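Arsenate reductase (arsC) (Archaeoglobus fulgidus, PDB 1Y1L) reduces arsenate to arsenite, probably as part of arsenic detoxification, and has the fold of low molecular weight phosphotyrosine protein phosphatases. Local coordinates at the interface of chains A and B and the interface of chains A and C. Residues are numbered along the deposited sequence; one frame, centred on the assembly and turned at random. Chains: chain A/B/C, arsenate reductase (arsC).

Contacts 1, 2 and 3 belong to one two-fold interface between chains A and B. Their C-alpha centres lie 8 to 10 Å apart, and all three share B:Ile7. Contact 3 largely repeats contacts 1 and 2 with the chains exchanged, and adds the meeting of the two Ile7 side chains. Contact 4 joins chains A and C, its centre about 16 Å from contact 1, 25 Å from contact 2 and 23 Å from contact 3. The same stretch of chain A, between strands 73-77 and 91-95, meets chain B near its middle (contact 1) and chain C near its end (contact 4). The tetramer may be a crystal assembly.

Contact 1: the interface of chains A and B. Residues chain A 34, 82-84; chain B 7, 81-83.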
loop_
_atom_site.group_PDB
_atom_site.type_symbol
_atom_site.label_atom_id
_atom_site.label_comp_id
_atom_site.label_asym_id
_atom_site.label_seq_id
_atom_site.Cartn_x
_atom_site.Cartn_y
_atom_site.Cartn_z
ATOM N N VAL A 34 -8.113 -10.763 9.799
ATOM C CA VAL A 34 -8.344 -10.885 8.377
ATOM C C VAL A 34 -9.130 -12.160 8.033
ATOM O O VAL A 34 -9.954 -12.170 7.120
ATOM C CB VAL A 34 -6.998 -10.862 7.645
ATOM C CG1 VAL A 34 -7.184 -11.051 6.161
ATOM C CG2 VAL A 34 -6.298 -9.554 7.912
ATOM N N CYS A 82 2.677 -7.352 5.752
ATOM C CA CYS A 82 1.756 -6.467 6.449
ATOM C C CYS A 82 0.502 -6.291 5.612
ATOM O O CYS A 82 0.554 -5.778 4.491
ATOM C CB CYS A 82 2.409 -5.105 6.676
ATOM S SG CYS A 82 1.698 -4.324 8.159
ATOM N N VAL A 83 -0.617 -6.756 6.150
ATOM C CA VAL A 83 -1.898 -6.642 5.474
ATOM C C VAL A 83 -2.383 -5.179 5.524
ATOM O O VAL A 83 -2.142 -4.467 6.503
ATOM C CB VAL A 83 -2.934 -7.611 6.112
ATOM C CG1 VAL A 83 -3.065 -7.351 7.601
ATOM C CG2 VAL A 83 -4.273 -7.495 5.417
ATOM N N VAL A 84 -2.974 -4.711 4.429
ATOM C CA VAL A 84 -3.486 -3.349 4.361
ATOM C C VAL A 84 -5.002 -3.412 4.485
ATOM O O VAL A 84 -5.635 -4.368 4.023
ATOM C CB VAL A 84 -3.103 -2.649 3.027
ATOM C CG1 VAL A 84 -3.928 -3.201 1.860
ATOM C CG2 VAL A 84 -3.281 -1.142 3.154
ATOM N N ILE B 7 -3.360 -16.121 2.143
ATOM C CA ILE B 7 -2.955 -16.165 3.542
ATOM C C ILE B 7 -2.408 -17.531 3.960
ATOM O O ILE B 7 -1.204 -17.767 3.930
ATOM C CB ILE B 7 -4.132 -15.797 4.478
ATOM C CG1 ILE B 7 -4.594 -14.353 4.219
ATOM C CG2 ILE B 7 -3.726 -16.011 5.931
ATOM C CD1 ILE B 7 -5.901 -14.001 4.900
ATOM N N SER B 81 -9.249 -7.254 2.607
ATOM C CA SER B 81 -7.952 -7.305 3.266
ATOM C C SER B 81 -6.865 -7.925 2.397
ATOM O O SER B 81 -6.395 -9.045 2.640
ATOM C CB SER B 81 -8.065 -8.028 4.610
ATOM O OG SER B 81 -8.817 -9.222 4.489
ATOM N N CYS B 82 -6.489 -7.184 1.360
ATOM C CA CYS B 82 -5.451 -7.618 0.436
ATOM C C CYS B 82 -4.103 -7.394 1.092
ATOM O O CYS B 82 -3.744 -6.265 1.439
ATOM C CB CYS B 82 -5.623 -6.860 -0.858
ATOM S SG CYS B 82 -4.740 -7.831 -2.118
ATOM N N VAL B 83 -3.381 -8.488 1.298
ATOM C CA VAL B 83 -2.059 -8.432 1.901
ATOM C C VAL B 83 -1.048 -7.911 0.871
ATOM O O VAL B 83 -1.146 -8.224 -0.316
ATOM C CB VAL B 83 -1.652 -9.831 2.433
ATOM C CG1 VAL B 83 -1.717 -10.870 1.327
ATOM C CG2 VAL B 83 -0.274 -9.783 3.053
#
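A:Val34 reaches towards B:Ile7 and B:Ser81 with one methyl, CG1. This branch is anti to the backbone N (chi1 177°). The side chains of A:Val34 and B:Ile7 cross obliquely. CG1 of A:Val34 lies 3.5 Å from CD1, the tip of B:Ile7. The same CG1 also packs against CB of B:Ser81, at 3.5 Å. A:Val83 meets B:Ser81 at a neighbouring flank. Its CG2 methyl, also anti to the backbone N, rests 3.9 Å from CB of B:Ser81. Two valines of chain A therefore touch CB of B:Ser81, from directions roughly at a right angle.

The backbones meet at the two Val83 residues. They form an antiparallel beta bridge, with CA of A:Val83 4.0 Å from CA of B:Val83. Next to it, the amide N of A:Val84 makes a weak hydrogen bond to the carbonyl O of B:Cys82 at 3.5 Å. The SG of B:Cys82 points away from chain A. Cys82 forms a disulfide with Cys77 in a structure of this protein, and this entry is of the oxidized form. The site joins the two loops that carry this redox-active cysteine, by apolar packing and a short strand-like pairing, in what may be a dimer.

Contact 2: the interface of chains A and B. Residues chain A 35-36; chain B 7-8, 78, 98, 100.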
loop_
_atom_site.group_PDB
_atom_site.type_symbol
_atom_site.label_atom_id
_atom_site.label_comp_id
_atom_site.label_asym_id
_atom_site.label_seq_id
_atom_site.Cartn_x
_atom_site.Cartn_y
_atom_site.Cartn_z
ATOM N N GLU A 35 -8.904 -13.231 8.783
ATOM C CA GLU A 35 -9.589 -14.491 8.519
ATOM C C GLU A 35 -10.201 -15.142 9.760
ATOM O O GLU A 35 -9.676 -15.010 10.869
ATOM C CB GLU A 35 -8.613 -15.454 7.869
ATOM C CG GLU A 35 -9.350 -16.646 7.224
ATOM C CD GLU A 35 -8.377 -17.805 7.186
ATOM O OE1 GLU A 35 -7.150 -17.557 7.120
ATOM O OE2 GLU A 35 -8.846 -18.964 7.253
ATOM N N LYS A 36 -11.262 -15.917 9.544
ATOM C CA LYS A 36 -11.992 -16.580 10.628
ATOM C C LYS A 36 -11.208 -17.541 11.510
ATOM O O LYS A 36 -10.331 -18.266 11.048
ATOM C CB LYS A 36 -13.199 -17.323 10.069
ATOM C CG LYS A 36 -12.853 -18.650 9.388
ATOM C CD LYS A 36 -13.383 -19.841 10.186
ATOM C CE LYS A 36 -13.177 -21.147 9.433
ATOM N NZ LYS A 36 -13.867 -22.290 10.097
ATOM N N ILE B 7 -3.360 -16.121 2.143
ATOM C CA ILE B 7 -2.955 -16.165 3.542
ATOM C C ILE B 7 -2.408 -17.531 3.960
ATOM O O ILE B 7 -1.204 -17.767 3.930
ATOM C CB ILE B 7 -4.132 -15.797 4.478
ATOM C CG1 ILE B 7 -4.594 -14.353 4.219
ATOM C CG2 ILE B 7 -3.726 -16.011 5.931
ATOM C CD1 ILE B 7 -5.901 -14.001 4.900
ATOM N N HIS B 8 -3.317 -18.420 4.351
ATOM C CA HIS B 8 -2.950 -19.748 4.821
ATOM C C HIS B 8 -2.431 -20.798 3.793
ATOM O O HIS B 8 -1.869 -21.815 4.187
ATOM C CB HIS B 8 -3.904 -20.300 5.904
ATOM C CG HIS B 8 -5.227 -20.713 5.312
ATOM N ND1 HIS B 8 -6.070 -21.609 5.935
ATOM C CD2 HIS B 8 -5.837 -20.371 4.153
ATOM C CE1 HIS B 8 -7.123 -21.821 5.174
ATOM N NE2 HIS B 8 -7.007 -21.078 4.090
ATOM N N GLU B 78 -8.923 -11.260 0.372
ATOM C CA GLU B 78 -10.207 -11.533 1.022
ATOM C C GLU B 78 -11.243 -10.479 0.594
ATOM O O GLU B 78 -10.995 -9.692 -0.328
ATOM C CB GLU B 78 -10.030 -11.487 2.544
ATOM C CG GLU B 78 -8.936 -12.397 3.098
ATOM C CD GLU B 78 -9.435 -13.794 3.438
ATOM O OE1 GLU B 78 -9.424 -14.668 2.544
ATOM O OE2 GLU B 78 -9.834 -14.017 4.605
ATOM N N ASN B 98 -13.381 -17.203 0.316
ATOM C CA ASN B 98 -12.605 -18.210 1.039
ATOM C C ASN B 98 -13.480 -19.457 1.222
ATOM O O ASN B 98 -14.445 -19.430 1.990
ATOM C CB ASN B 98 -12.209 -17.627 2.395
ATOM C CG ASN B 98 -11.231 -18.486 3.137
ATOM O OD1 ASN B 98 -10.904 -19.588 2.704
ATOM N ND2 ASN B 98 -10.736 -17.978 4.263
ATOM N N ALA B 100 -12.746 -22.247 2.650
ATOM C CA ALA B 100 -12.461 -22.891 3.929
ATOM C C ALA B 100 -13.635 -23.096 4.899
ATOM O O ALA B 100 -14.255 -22.138 5.373
ATOM C CB ALA B 100 -11.339 -22.152 4.628
#
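The loop of chain A that follows strand 29-33, with A:Glu35 and A:Lys36, meets several loops of chain B. These are the loop between strand 2-6 and helix 12-21, with B:Ile7 and B:His8, the start of the loop after strand 73-77, with B:Glu78, and the loop after strand 91-95, with B:Asn98 and B:Ala100. A:Glu35 does most of the touching. Its CG is anti to the backbone N (chi1 -165°) and the chain runs on extended, which carries the carboxylate in among the chain B loops.

OE2 of A:Glu35 lies over one face of the B:His8 imidazole, near the rim, 3.9 Å from CE1. The carboxylate and ring planes are 63° apart. B:Asn98 crosses A:Glu35 at about a right angle. Its amide nitrogen ND2 is 3.5 Å from CG of A:Glu35 and 3.7 Å from OE2, too far for a hydrogen bond. The other end of that amide is held within chain B: OD1 of B:Asn98 accepts a bond from N of B:Ala100 at 3.2 Å, with the donor above the carbonyl plane. B:Glu78 reaches the aliphatic part of A:Glu35, its OE2 3.7 Å from CG. A:Lys36 lies loosely near B:Ala100.

B:Ile7 and B:His8 belong to the phosphate-binding CX5R loop of the family. The site brings an acidic side chain of one subunit to the catalytic loop of the other, and may partly shield it.

Contact 3: the interface of chains A and B. Residues chain A 7-8, 78, 81, 98; chain B 7, 34-35.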
loop_
_atom_site.group_PDB
_atom_site.type_symbol
_atom_site.label_atom_id
_atom_site.label_comp_id
_atom_site.label_asym_id
_atom_site.label_seq_id
_atom_site.Cartn_x
_atom_site.Cartn_y
_atom_site.Cartn_z
ATOM N N ILE A 7 -3.859 -11.403 11.368
ATOM C CA ILE A 7 -4.514 -12.304 10.439
ATOM C C ILE A 7 -5.632 -13.089 11.096
ATOM O O ILE A 7 -6.784 -12.694 11.062
ATOM C CB ILE A 7 -3.534 -13.309 9.819
ATOM C CG1 ILE A 7 -2.444 -12.598 9.022
ATOM C CG2 ILE A 7 -4.286 -14.290 8.937
ATOM C CD1 ILE A 7 -1.389 -13.545 8.504
ATOM N N HIS A 8 -5.272 -14.215 11.693
ATOM C CA HIS A 8 -6.227 -15.110 12.320
ATOM C C HIS A 8 -6.932 -14.648 13.625
ATOM O O HIS A 8 -7.981 -15.181 13.967
ATOM C CB HIS A 8 -5.601 -16.501 12.390
ATOM C CG HIS A 8 -4.247 -16.538 13.064
ATOM N ND1 HIS A 8 -3.849 -17.589 13.862
ATOM C CD2 HIS A 8 -3.211 -15.665 13.065
ATOM C CE1 HIS A 8 -2.650 -17.342 14.352
ATOM N NE2 HIS A 8 -2.235 -16.186 13.872
ATOM N N GLU A 78 3.400 -9.733 9.884
ATOM C CA GLU A 78 4.305 -10.879 9.944
ATOM C C GLU A 78 5.733 -10.422 9.632
ATOM O O GLU A 78 6.003 -9.223 9.562
ATOM C CB GLU A 78 3.868 -11.920 8.912
ATOM C CG GLU A 78 2.419 -12.367 9.026
ATOM C CD GLU A 78 2.237 -13.564 9.938
ATOM O OE1 GLU A 78 2.031 -13.363 11.152
ATOM O OE2 GLU A 78 2.291 -14.711 9.436
ATOM N N SER A 81 4.856 -9.428 5.571
ATOM C CA SER A 81 3.549 -9.436 4.940
ATOM C C SER A 81 2.508 -8.669 5.731
ATOM O O SER A 81 1.593 -9.247 6.324
ATOM C CB SER A 81 3.093 -10.867 4.660
ATOM O OG SER A 81 3.321 -11.695 5.780
ATOM N N ASN A 98 5.065 -14.626 15.276
ATOM C CA ASN A 98 3.832 -15.381 15.421
ATOM C C ASN A 98 4.081 -16.509 16.422
ATOM O O ASN A 98 4.813 -17.453 16.113
ATOM C CB ASN A 98 3.452 -15.953 14.063
ATOM C CG ASN A 98 2.050 -16.452 14.026
ATOM O OD1 ASN A 98 1.361 -16.497 15.046
ATOM N ND2 ASN A 98 1.593 -16.814 12.839
ATOM N N ILE B 7 -3.360 -16.121 2.143
ATOM C CA ILE B 7 -2.955 -16.165 3.542
ATOM C C ILE B 7 -2.408 -17.531 3.960
ATOM O O ILE B 7 -1.204 -17.767 3.930
ATOM C CB ILE B 7 -4.132 -15.797 4.478
ATOM C CG1 ILE B 7 -4.594 -14.353 4.219
ATOM C CG2 ILE B 7 -3.726 -16.011 5.931
ATOM C CD1 ILE B 7 -5.901 -14.001 4.900
ATOM N N VAL B 34 0.984 -16.381 3.515
ATOM C CA VAL B 34 1.435 -15.445 4.527
ATOM C C VAL B 34 1.688 -16.152 5.866
ATOM O O VAL B 34 2.588 -15.774 6.628
ATOM C CB VAL B 34 0.402 -14.325 4.703
ATOM C CG1 VAL B 34 0.824 -13.390 5.799
ATOM C CG2 VAL B 34 0.250 -13.551 3.404
ATOM N N GLU B 35 0.920 -17.201 6.136
ATOM C CA GLU B 35 1.063 -17.920 7.391
ATOM C C GLU B 35 1.095 -19.431 7.211
ATOM O O GLU B 35 0.445 -19.974 6.321
ATOM C CB GLU B 35 -0.079 -17.545 8.315
ATOM C CG GLU B 35 0.068 -17.938 9.792
ATOM C CD GLU B 35 -1.282 -18.386 10.277
ATOM O OE1 GLU B 35 -2.296 -17.836 9.795
ATOM O OE2 GLU B 35 -1.322 -19.314 11.124
#
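The imidazole of A:His8 has the carboxylate of B:Glu35 stacked on one face. OE2 of B:Glu35 sits towards the rim, 4.0 Å from CE1, and OE1 lies 4.0 Å from CG. The two planes are 28° apart. At the ring edge, in its plane, is OD1 of A:Asn98, 3.8 Å from NE2 of A:His8. The amide of A:Asn98 is turned 60° from the B:Glu35 carboxylate. Its ND2 faces the aliphatic chain of B:Glu35, 3.6 Å from CG. B:Glu35 is bent at chi2 (-141°), and its carboxylate lies flatter on the histidine than in the twin contact.

A:Glu78 lies slantwise over B:Val34. Its CG methylene packs on CG1 of B:Val34 at 3.7 Å. Its OE2 is placed near the carbonyl O of B:Val34; two oxygens that would normally only accept meet here, and this approach is doubtful at 2.8 Å resolution. The CG1 methyl of B:Val34 also covers CB of A:Ser81, and on another flank meets CD1 of A:Ile7 at 3.5 Å.

Through the Ile7 residues, the patch sets the catalytic loops of both subunits close together at the centre of the interface. The two Ile7 side chains slide past each other in opposite directions, and their CG2 methyls touch at 3.5 Å.

Contact 4: the interface of chains A and C. Residues chain A 87-90; chain C 91-93, 95.
Strand 91-95 of chain C receives the loop of chain A that leads into the same strand of chain A. A:Asp88 and C:Arg93 make the clear polar link. The backbone N of C:Arg93 donates to the carbonyl O of A:Asp88 at 3.0 Å. Within chain A, N of A:Lys89 bonds to the hydroxyl OG1 of A:Thr87 at 3.2 Å, which may help to shape the turn.

C:Thr92 lies side by side with A:Pro90, both pointing the same way. Its CG2 methyl is anti to the backbone N and packs 3.5 Å from CD of the proline ring. C:His95 points the edge of its ring at the A:Asp88 carboxylate, with the two planes nearly perpendicular (85°). The modelled approach is too tight to be trusted as a bond. C:Arg93 runs extended from CG to NE past the same carboxylate. Its NH2 is 4.1 Å from OD2 of A:Asp88, so opposite charges lie near each other without contact.

The interface is two-fold symmetric and may be a crystal contact. In the fold, strand 91-95 is the edge strand of the central sheet, so its backbone can bond to the neighbouring chain's loop just before the same strand.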
loop_
_atom_site.group_PDB
_atom_site.type_symbol
_atom_site.label_atom_id
_atom_site.label_comp_id
_atom_site.label_asym_id
_atom_site.label_seq_id
_atom_site.Cartn_x
_atom_site.Cartn_y
_atom_site.Cartn_z
ATOM N N THR A 87 -9.028 1.705 4.471
ATOM C CA THR A 87 -9.254 2.938 5.189
ATOM C C THR A 87 -8.166 3.991 4.969
ATOM O O THR A 87 -6.978 3.675 5.062
ATOM C CB THR A 87 -9.411 2.638 6.698
ATOM O OG1 THR A 87 -9.926 3.793 7.371
ATOM C CG2 THR A 87 -8.084 2.241 7.325
ATOM N N ASP A 88 -8.574 5.212 4.584
ATOM C CA ASP A 88 -7.638 6.339 4.385
ATOM C C ASP A 88 -7.316 6.854 5.828
ATOM O O ASP A 88 -6.694 7.897 6.003
ATOM C CB ASP A 88 -8.252 7.437 3.506
ATOM C CG ASP A 88 -8.253 6.993 2.040
ATOM O OD1 ASP A 88 -9.311 6.591 1.508
ATOM O OD2 ASP A 88 -7.220 7.004 1.336
ATOM N N LYS A 89 -7.772 6.114 6.847
ATOM C CA LYS A 89 -7.528 6.408 8.275
ATOM C C LYS A 89 -6.075 6.125 8.687
ATOM O O LYS A 89 -5.284 5.585 7.905
ATOM C CB LYS A 89 -8.421 5.529 9.153
ATOM C CG LYS A 89 -9.780 6.111 9.482
ATOM C CD LYS A 89 -9.685 7.236 10.513
ATOM C CE LYS A 89 -11.065 7.681 10.998
ATOM N NZ LYS A 89 -10.971 8.599 12.166
ATOM N N PRO A 90 -5.711 6.446 9.937
ATOM C CA PRO A 90 -4.339 6.198 10.390
ATOM C C PRO A 90 -4.117 4.764 10.847
ATOM O O PRO A 90 -4.908 4.231 11.625
ATOM C CB PRO A 90 -4.184 7.177 11.550
ATOM C CG PRO A 90 -5.543 7.209 12.127
ATOM C CD PRO A 90 -6.433 7.278 10.909
ATOM N N VAL C 91 0.540 6.457 9.644
ATOM C CA VAL C 91 0.299 7.490 8.645
ATOM C C VAL C 91 -1.146 7.509 8.168
ATOM O O VAL C 91 -1.715 6.452 7.872
ATOM C CB VAL C 91 1.268 7.367 7.413
ATOM C CG1 VAL C 91 2.124 6.130 7.499
ATOM C CG2 VAL C 91 0.504 7.381 6.102
ATOM N N THR C 92 -1.736 8.710 8.109
ATOM C CA THR C 92 -3.124 8.885 7.646
ATOM C C THR C 92 -3.135 9.525 6.261
ATOM O O THR C 92 -2.088 9.918 5.738
ATOM C CB THR C 92 -3.947 9.799 8.559
ATOM O OG1 THR C 92 -3.577 9.597 9.926
ATOM C CG2 THR C 92 -5.415 9.475 8.412
ATOM N N ARG C 93 -4.324 9.667 5.682
ATOM C CA ARG C 93 -4.477 10.252 4.351
ATOM C C ARG C 93 -5.616 11.259 4.298
ATOM O O ARG C 93 -6.760 10.937 4.634
ATOM C CB ARG C 93 -4.748 9.144 3.336
ATOM C CG ARG C 93 -3.637 8.119 3.239
ATOM C CD ARG C 93 -4.018 6.982 2.322
ATOM N NE ARG C 93 -2.926 6.028 2.160
ATOM C CZ ARG C 93 -3.088 4.712 2.032
ATOM N NH1 ARG C 93 -2.023 3.931 1.885
ATOM N NH2 ARG C 93 -4.306 4.173 2.061
ATOM N N HIS C 95 -7.691 13.647 1.793
ATOM C CA HIS C 95 -7.953 14.007 0.410
ATOM C C HIS C 95 -8.353 15.481 0.395
ATOM O O HIS C 95 -9.453 15.848 0.810
ATOM C CB HIS C 95 -9.040 13.109 -0.160
ATOM C CG HIS C 95 -8.747 11.660 0.063
ATOM N ND1 HIS C 95 -7.818 10.963 -0.679
ATOM C CD2 HIS C 95 -9.248 10.776 0.962
ATOM C CE1 HIS C 95 -7.758 9.713 -0.252
ATOM N NE2 HIS C 95 -8.616 9.575 0.743
#